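Local atomic coordinates of abietadiene synthase, chloroplastic (Abies grandis, PDB entry 3S9V), a protein that is a plant terpene synthase, a largely alpha-helical enzyme with an N-terminal terpene synthase domain and a metal-binding domain. Residues P378-T381 with I382-E385; V722-N725 with A726-E729; L730-E733 with F734-K738. All coordinates share one frame; numbering follows the deposited sequence.

Contact 1: residues P378-T381 with I382-E385; sequences PGET and IMEE
E380 and M383 meet at the start of helix 381-397, where E380 holds the N-cap position and also forms the centre of an inverse gamma turn, closed by a weak bond from T381 N to G379 O. The two side chains lie alongside each other and point the same way: M383 CG sits 3.8 Å from E380 OE1 and 3.9 Å from E380 CB, a van der Waals approach with no polar bond between the side chains. E380 CG stands opposite its own carbonyl carbon (chi1 -59°) and the chain runs straight on beyond it, which carries the carboxylate to partners outside the helix. There OE1 accepts from F377 N and pairs with R331, while OE2 has a weak bond to S339. The first turn is joined through the backbone: E380 O accepts weak bonds from M383 N at 3.0 Å and E384 N at 3.5 Å. One residue on, the helical pattern is established, since E385 N reaches T381 O at 3.0 Å with an N-H...O angle of 163°. T381 and E385 cross at a slant, the methyl CG2 of T381 facing the carboxylate carbon of E385, whose OE1 forms a salt bridge with R346 in a loop. Closer still, the methylene E385 CG rests 3.2 Å from T381 O, the same oxygen that takes the E385 amide.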
loop_
_atom_site.group_PDB
_atom_site.type_symbol
_atom_site.label_atom_id
_atom_site.label_comp_id
_atom_site.label_asym_id
_atom_site.label_seq_id
_atom_site.Cartn_x
_atom_site.Cartn_y
_atom_site.Cartn_z
ATOM N N PRO A 378 17.429 -7.503 5.271
ATOM C CA PRO A 378 18.554 -7.146 6.134
ATOM C C PRO A 378 19.651 -6.444 5.354
ATOM O O PRO A 378 19.956 -6.821 4.220
ATOM C CB PRO A 378 19.003 -8.495 6.696
ATOM C CG PRO A 378 18.579 -9.475 5.630
ATOM C CD PRO A 378 17.224 -8.961 5.236
ATOM N N GLY A 379 20.226 -5.412 5.962
ATOM C CA GLY A 379 21.299 -4.676 5.322
ATOM C C GLY A 379 20.904 -3.570 4.359
ATOM O O GLY A 379 21.770 -2.956 3.750
ATOM N N GLU A 380 19.614 -3.308 4.195
ATOM C CA GLU A 380 19.207 -2.245 3.287
ATOM C C GLU A 380 19.074 -0.936 4.056
ATOM O O GLU A 380 17.968 -0.484 4.369
ATOM C CB GLU A 380 17.898 -2.612 2.591
ATOM C CG GLU A 380 18.010 -3.910 1.802
ATOM C CD GLU A 380 16.838 -4.162 0.868
ATOM O OE1 GLU A 380 15.678 -4.015 1.303
ATOM O OE2 GLU A 380 17.084 -4.519 -0.301
ATOM N N THR A 381 20.224 -0.342 4.362
ATOM C CA THR A 381 20.296 0.915 5.107
ATOM C C THR A 381 19.400 2.021 4.534
ATOM O O THR A 381 18.773 2.768 5.283
ATOM C CB THR A 381 21.752 1.431 5.156
ATOM O OG1 THR A 381 22.567 0.480 5.849
ATOM C CG2 THR A 381 21.830 2.766 5.868
ATOM N N ILE A 382 19.338 2.123 3.211
ATOM C CA ILE A 382 18.522 3.153 2.573
ATOM C C ILE A 382 17.044 3.058 2.976
ATOM O O ILE A 382 16.395 4.077 3.170
ATOM C CB ILE A 382 18.631 3.073 1.028
ATOM C CG1 ILE A 382 17.983 4.302 0.390
ATOM C CG2 ILE A 382 17.962 1.811 0.516
ATOM C CD1 ILE A 382 18.728 5.588 0.664
ATOM N N MET A 383 16.526 1.839 3.105
ATOM C CA MET A 383 15.127 1.637 3.478
ATOM C C MET A 383 14.872 2.101 4.904
ATOM O O MET A 383 13.796 2.600 5.214
ATOM C CB MET A 383 14.739 0.154 3.331
ATOM C CG MET A 383 14.764 -0.370 1.890
ATOM S SD MET A 383 13.433 0.264 0.819
ATOM C CE MET A 383 12.311 -1.110 0.854
ATOM N N GLU A 384 15.862 1.924 5.772
ATOM C CA GLU A 384 15.750 2.348 7.165
ATOM C C GLU A 384 15.710 3.875 7.195
ATOM O O GLU A 384 14.908 4.475 7.909
ATOM C CB GLU A 384 16.955 1.855 7.960
ATOM C CG GLU A 384 16.853 2.034 9.464
ATOM C CD GLU A 384 18.156 1.671 10.172
ATOM O OE1 GLU A 384 18.744 0.610 9.844
ATOM O OE2 GLU A 384 18.588 2.445 11.058
ATOM N N GLU A 385 16.584 4.505 6.414
ATOM C CA GLU A 385 16.617 5.966 6.350
ATOM C C GLU A 385 15.297 6.496 5.781
ATOM O O GLU A 385 14.795 7.516 6.238
ATOM C CB GLU A 385 17.774 6.447 5.468
ATOM C CG GLU A 385 19.131 5.873 5.840
ATOM C CD GLU A 385 20.265 6.450 5.003
ATOM O OE1 GLU A 385 20.197 6.385 3.753
ATOM O OE2 GLU A 385 21.233 6.965 5.599
#

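Contact 2: residues V722-N725 with A726-E729; sequences VMEN and ALEE
V722 O accepts A726 N at 3.0 Å, the first of four successive i to i+4 bonds within helix 712-736. The small side chain of A726 lies close over this turn, its CB 3.2 Å from M723 O, and it also touches T677 of helix 669-693, a helix that V722 meets at L680. M723 follows with the shortest of the four bonds, 2.8 Å from its O to L727 N. Its side chain runs beside that of L727 in the same direction: CG is anti to the backbone N (chi1 -171°) and the chain bends only at chi3, leaving the methyl CE 4.1 Å from L727 CD1. Both residues also touch Q755 of helix 741-757. E724 bends at chi2 (-56°) and slants across L727, so that OE2 comes to 3.9 Å from the same CD1 methyl, while its carbonyl O takes E728 N. N725 closes the series by accepting E729 N through its O at 2.9 Å. E728 OE2 is hydrogen-bonded to S376, and E729 OE1 forms a salt bridge with R669. Across this turn, then, the amides of A726 to E729 are each bonded to a carbonyl one turn back, M723 and L727 make an apolar side-chain contact, L727 CD1 is shared by a thioether methyl and an acid, and the charge of E729 is probably balanced by R669 on the neighbouring helix.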
loop_
_atom_site.group_PDB
_atom_site.type_symbol
_atom_site.label_atom_id
_atom_site.label_comp_id
_atom_site.label_asym_id
_atom_site.label_seq_id
_atom_site.Cartn_x
_atom_site.Cartn_y
_atom_site.Cartn_z
ATOM N N VAL A 722 16.471 -7.241 18.267
ATOM C CA VAL A 722 16.551 -8.616 17.781
ATOM C C VAL A 722 15.274 -8.965 17.013
ATOM O O VAL A 722 15.327 -9.558 15.931
ATOM C CB VAL A 722 16.720 -9.616 18.954
ATOM C CG1 VAL A 722 16.739 -11.048 18.436
ATOM C CG2 VAL A 722 18.000 -9.321 19.702
ATOM N N MET A 723 14.129 -8.578 17.571
ATOM C CA MET A 723 12.841 -8.855 16.947
ATOM C C MET A 723 12.805 -8.217 15.580
ATOM O O MET A 723 12.443 -8.860 14.598
ATOM C CB MET A 723 11.704 -8.301 17.803
ATOM C CG MET A 723 10.303 -8.728 17.361
ATOM S SD MET A 723 9.013 -7.923 18.370
ATOM C CE MET A 723 8.799 -6.438 17.455
ATOM N N GLU A 724 13.196 -6.949 15.523
ATOM C CA GLU A 724 13.213 -6.194 14.276
ATOM C C GLU A 724 14.104 -6.806 13.196
ATOM O O GLU A 724 13.699 -6.900 12.037
ATOM C CB GLU A 724 13.659 -4.752 14.535
ATOM C CG GLU A 724 12.654 -3.916 15.305
ATOM C CD GLU A 724 11.292 -3.885 14.637
ATOM O OE1 GLU A 724 11.227 -3.594 13.422
ATOM O OE2 GLU A 724 10.286 -4.150 15.328
ATOM N N ASN A 725 15.321 -7.202 13.558
ATOM C CA ASN A 725 16.205 -7.794 12.564
ATOM C C ASN A 725 15.591 -9.100 12.089
ATOM O O ASN A 725 15.703 -9.455 10.918
ATOM C CB ASN A 725 17.599 -8.036 13.144
ATOM C CG ASN A 725 18.298 -6.743 13.531
ATOM O OD1 ASN A 725 18.310 -5.775 12.764
ATOM N ND2 ASN A 725 18.896 -6.725 14.719
ATOM N N ALA A 726 14.918 -9.795 13.004
ATOM C CA ALA A 726 14.265 -11.061 12.688
ATOM C C ALA A 726 13.097 -10.841 11.734
ATOM O O ALA A 726 12.856 -11.655 10.838
ATOM C CB ALA A 726 13.771 -11.725 13.966
ATOM N N LEU A 727 12.365 -9.746 11.933
ATOM C CA LEU A 727 11.225 -9.436 11.072
ATOM C C LEU A 727 11.734 -9.068 9.685
ATOM O O LEU A 727 11.091 -9.348 8.665
ATOM C CB LEU A 727 10.407 -8.272 11.649
ATOM C CG LEU A 727 9.409 -8.586 12.764
ATOM C CD1 LEU A 727 8.905 -7.293 13.396
ATOM C CD2 LEU A 727 8.256 -9.402 12.190
ATOM N N GLU A 728 12.898 -8.437 9.659
ATOM C CA GLU A 728 13.511 -8.026 8.406
ATOM C C GLU A 728 13.950 -9.281 7.655
ATOM O O GLU A 728 13.760 -9.389 6.444
ATOM C CB GLU A 728 14.698 -7.115 8.707
ATOM C CG GLU A 728 15.119 -6.218 7.568
ATOM C CD GLU A 728 15.822 -4.964 8.060
ATOM O OE1 GLU A 728 16.779 -5.086 8.857
ATOM O OE2 GLU A 728 15.418 -3.856 7.647
ATOM N N GLU A 729 14.523 -10.238 8.378
ATOM C CA GLU A 729 14.953 -11.483 7.765
ATOM C C GLU A 729 13.716 -12.262 7.311
ATOM O O GLU A 729 13.731 -12.930 6.271
ATOM C CB GLU A 729 15.783 -12.329 8.750
ATOM C CG GLU A 729 16.269 -13.639 8.116
ATOM C CD GLU A 729 17.314 -14.400 8.933
ATOM O OE1 GLU A 729 17.618 -15.555 8.551
ATOM O OE2 GLU A 729 17.833 -13.856 9.935
#

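Contact 3: residues L730-E733 with F734-K738; sequences LNRE and FVNNK
L730 O to F734 N (2.9 Å), N731 O to V735 N, R732 O to N736 N and E733 O to N737 N (3.0 Å) continue i to i+4 bonding to the C-terminal end of helix 712-736, where N737 is the first residue to leave helical backbone angles. The side chain of N737 turns back on the helix and gives ND2 to E733 OE1 at 2.7 Å, with an N-H...O angle of 165°. The acceptor lies in the amide plane of N737, yet the donor meets the carboxylate from above its plane, the two flat groups being turned 68° apart. E733 presents OE1 this way because its chain folds at chi2 (-64°) instead of running straight outward. The same residue pair is thus joined twice, by backbone and by side chain, across the last turn. R732 and N736 meet less specifically: N736 ND2 stands 3.4 Å from the aliphatic CG of R732, the two side chains crossing at a slant. The buried amide of N731 is satisfied from outside the helix, OD1 by W425 and H426, ND2 by S376 O. L730 and E733 face F670 and L673 of helix 669-693; on the side of helix 741-757, L730 packs on F748 and A751, F734 stacks its ring with F748, and K744 NZ bonds to the carbonyl oxygens of F734 and N737.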
loop_
_atom_site.group_PDB
_atom_site.type_symbol
_atom_site.label_atom_id
_atom_site.label_comp_id
_atom_site.label_asym_id
_atom_site.label_seq_id
_atom_site.Cartn_x
_atom_site.Cartn_y
_atom_site.Cartn_z
ATOM N N LEU A 730 12.640 -12.160 8.089
ATOM C CA LEU A 730 11.388 -12.845 7.759
ATOM C C LEU A 730 10.804 -12.290 6.454
ATOM O O LEU A 730 10.191 -13.031 5.682
ATOM C CB LEU A 730 10.379 -12.689 8.903
ATOM C CG LEU A 730 9.083 -13.483 8.766
ATOM C CD1 LEU A 730 9.411 -14.972 8.662
ATOM C CD2 LEU A 730 8.188 -13.218 9.959
ATOM N N ASN A 731 10.988 -10.993 6.202
ATOM C CA ASN A 731 10.490 -10.415 4.957
ATOM C C ASN A 731 11.180 -11.095 3.785
ATOM O O ASN A 731 10.531 -11.531 2.833
ATOM C CB ASN A 731 10.798 -8.916 4.847
ATOM C CG ASN A 731 9.857 -8.056 5.648
ATOM O OD1 ASN A 731 8.678 -8.384 5.815
ATOM N ND2 ASN A 731 10.364 -6.922 6.125
ATOM N N ARG A 732 12.506 -11.179 3.856
ATOM C CA ARG A 732 13.260 -11.776 2.768
ATOM C C ARG A 732 12.824 -13.200 2.519
ATOM O O ARG A 732 12.745 -13.628 1.372
ATOM C CB ARG A 732 14.767 -11.733 3.042
ATOM C CG ARG A 732 15.608 -12.093 1.813
ATOM C CD ARG A 732 17.090 -11.870 2.061
ATOM N NE ARG A 732 17.554 -12.577 3.251
ATOM C CZ ARG A 732 18.763 -12.435 3.787
ATOM N NH1 ARG A 732 19.091 -13.120 4.874
ATOM N NH2 ARG A 732 19.643 -11.609 3.239
ATOM N N GLU A 733 12.542 -13.940 3.587
ATOM C CA GLU A 733 12.100 -15.323 3.426
ATOM C C GLU A 733 10.741 -15.344 2.730
ATOM O O GLU A 733 10.551 -16.053 1.743
ATOM C CB GLU A 733 11.988 -16.021 4.783
ATOM C CG GLU A 733 13.280 -16.097 5.565
ATOM C CD GLU A 733 14.336 -16.921 4.871
ATOM O OE1 GLU A 733 14.056 -18.096 4.549
ATOM O OE2 GLU A 733 15.447 -16.394 4.653
ATOM N N PHE A 734 9.807 -14.551 3.248
ATOM C CA PHE A 734 8.463 -14.466 2.699
ATOM C C PHE A 734 8.480 -14.113 1.224
ATOM O O PHE A 734 7.689 -14.631 0.437
ATOM C CB PHE A 734 7.655 -13.413 3.463
ATOM C CG PHE A 734 6.295 -13.138 2.871
ATOM C CD1 PHE A 734 5.297 -14.113 2.890
ATOM C CD2 PHE A 734 6.007 -11.900 2.304
ATOM C CE1 PHE A 734 4.030 -13.857 2.354
ATOM C CE2 PHE A 734 4.742 -11.631 1.764
ATOM C CZ PHE A 734 3.753 -12.610 1.789
ATOM N N VAL A 735 9.389 -13.225 0.848
ATOM C CA VAL A 735 9.474 -12.790 -0.534
ATOM C C VAL A 735 10.312 -13.666 -1.452
ATOM O O VAL A 735 9.870 -14.008 -2.541
ATOM C CB VAL A 735 10.015 -11.339 -0.631
ATOM C CG1 VAL A 735 10.280 -10.976 -2.078
ATOM C CG2 VAL A 735 9.005 -10.368 -0.039
ATOM N N ASN A 736 11.510 -14.039 -1.025
ATOM C CA ASN A 736 12.386 -14.824 -1.893
ATOM C C ASN A 736 12.288 -16.349 -1.917
ATOM O O ASN A 736 12.683 -16.975 -2.910
ATOM C CB ASN A 736 13.844 -14.413 -1.657
ATOM C CG ASN A 736 14.103 -12.956 -2.027
ATOM O OD1 ASN A 736 13.343 -12.350 -2.785
ATOM N ND2 ASN A 736 15.187 -12.394 -1.503
ATOM N N ASN A 737 11.769 -16.960 -0.858
ATOM C CA ASN A 737 11.670 -18.419 -0.846
ATOM C C ASN A 737 10.676 -18.939 -1.879
ATOM O O ASN A 737 9.551 -18.442 -1.982
ATOM C CB ASN A 737 11.289 -18.930 0.552
ATOM C CG ASN A 737 12.360 -18.640 1.596
ATOM O OD1 ASN A 737 13.496 -18.304 1.265
ATOM N ND2 ASN A 737 12.001 -18.784 2.865
ATOM N N LYS A 738 11.102 -19.938 -2.646
ATOM C CA LYS A 738 10.261 -20.538 -3.679
ATOM C C LYS A 738 9.339 -21.563 -3.034
ATOM O O LYS A 738 9.604 -22.761 -3.061
ATOM C CB LYS A 738 11.140 -21.200 -4.740
ATOM C CG LYS A 738 12.101 -20.228 -5.406
ATOM C CD LYS A 738 13.048 -20.920 -6.374
ATOM C CE LYS A 738 14.043 -19.925 -6.962
ATOM N NZ LYS A 738 15.000 -20.573 -7.897
#

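In the fold
Contacts 2 and 3 are successive portions of helix 712-736, their centres about 13 Å apart, whereas contact 1 comes far earlier in the chain, at the start of helix 381-397. Contact 1 belongs to the N-terminal terpene synthase domain and contact 2 to the metal-binding one, and their centres also lie about 13 Å apart. P378 bridges to both later contacts: its N is 3.5 Å from E728 CG of contact 2, and its CG is 3.4 Å from R732 NH2 of contact 3. Both are packing touches. Centres of contacts 1 and 3 lie about 17 Å apart. S376, two residues before contact 1, is hydrogen-bonded to both E728 and N731. The three contacts therefore mark an interface between the loop preceding helix 381-397 and helix 712-736.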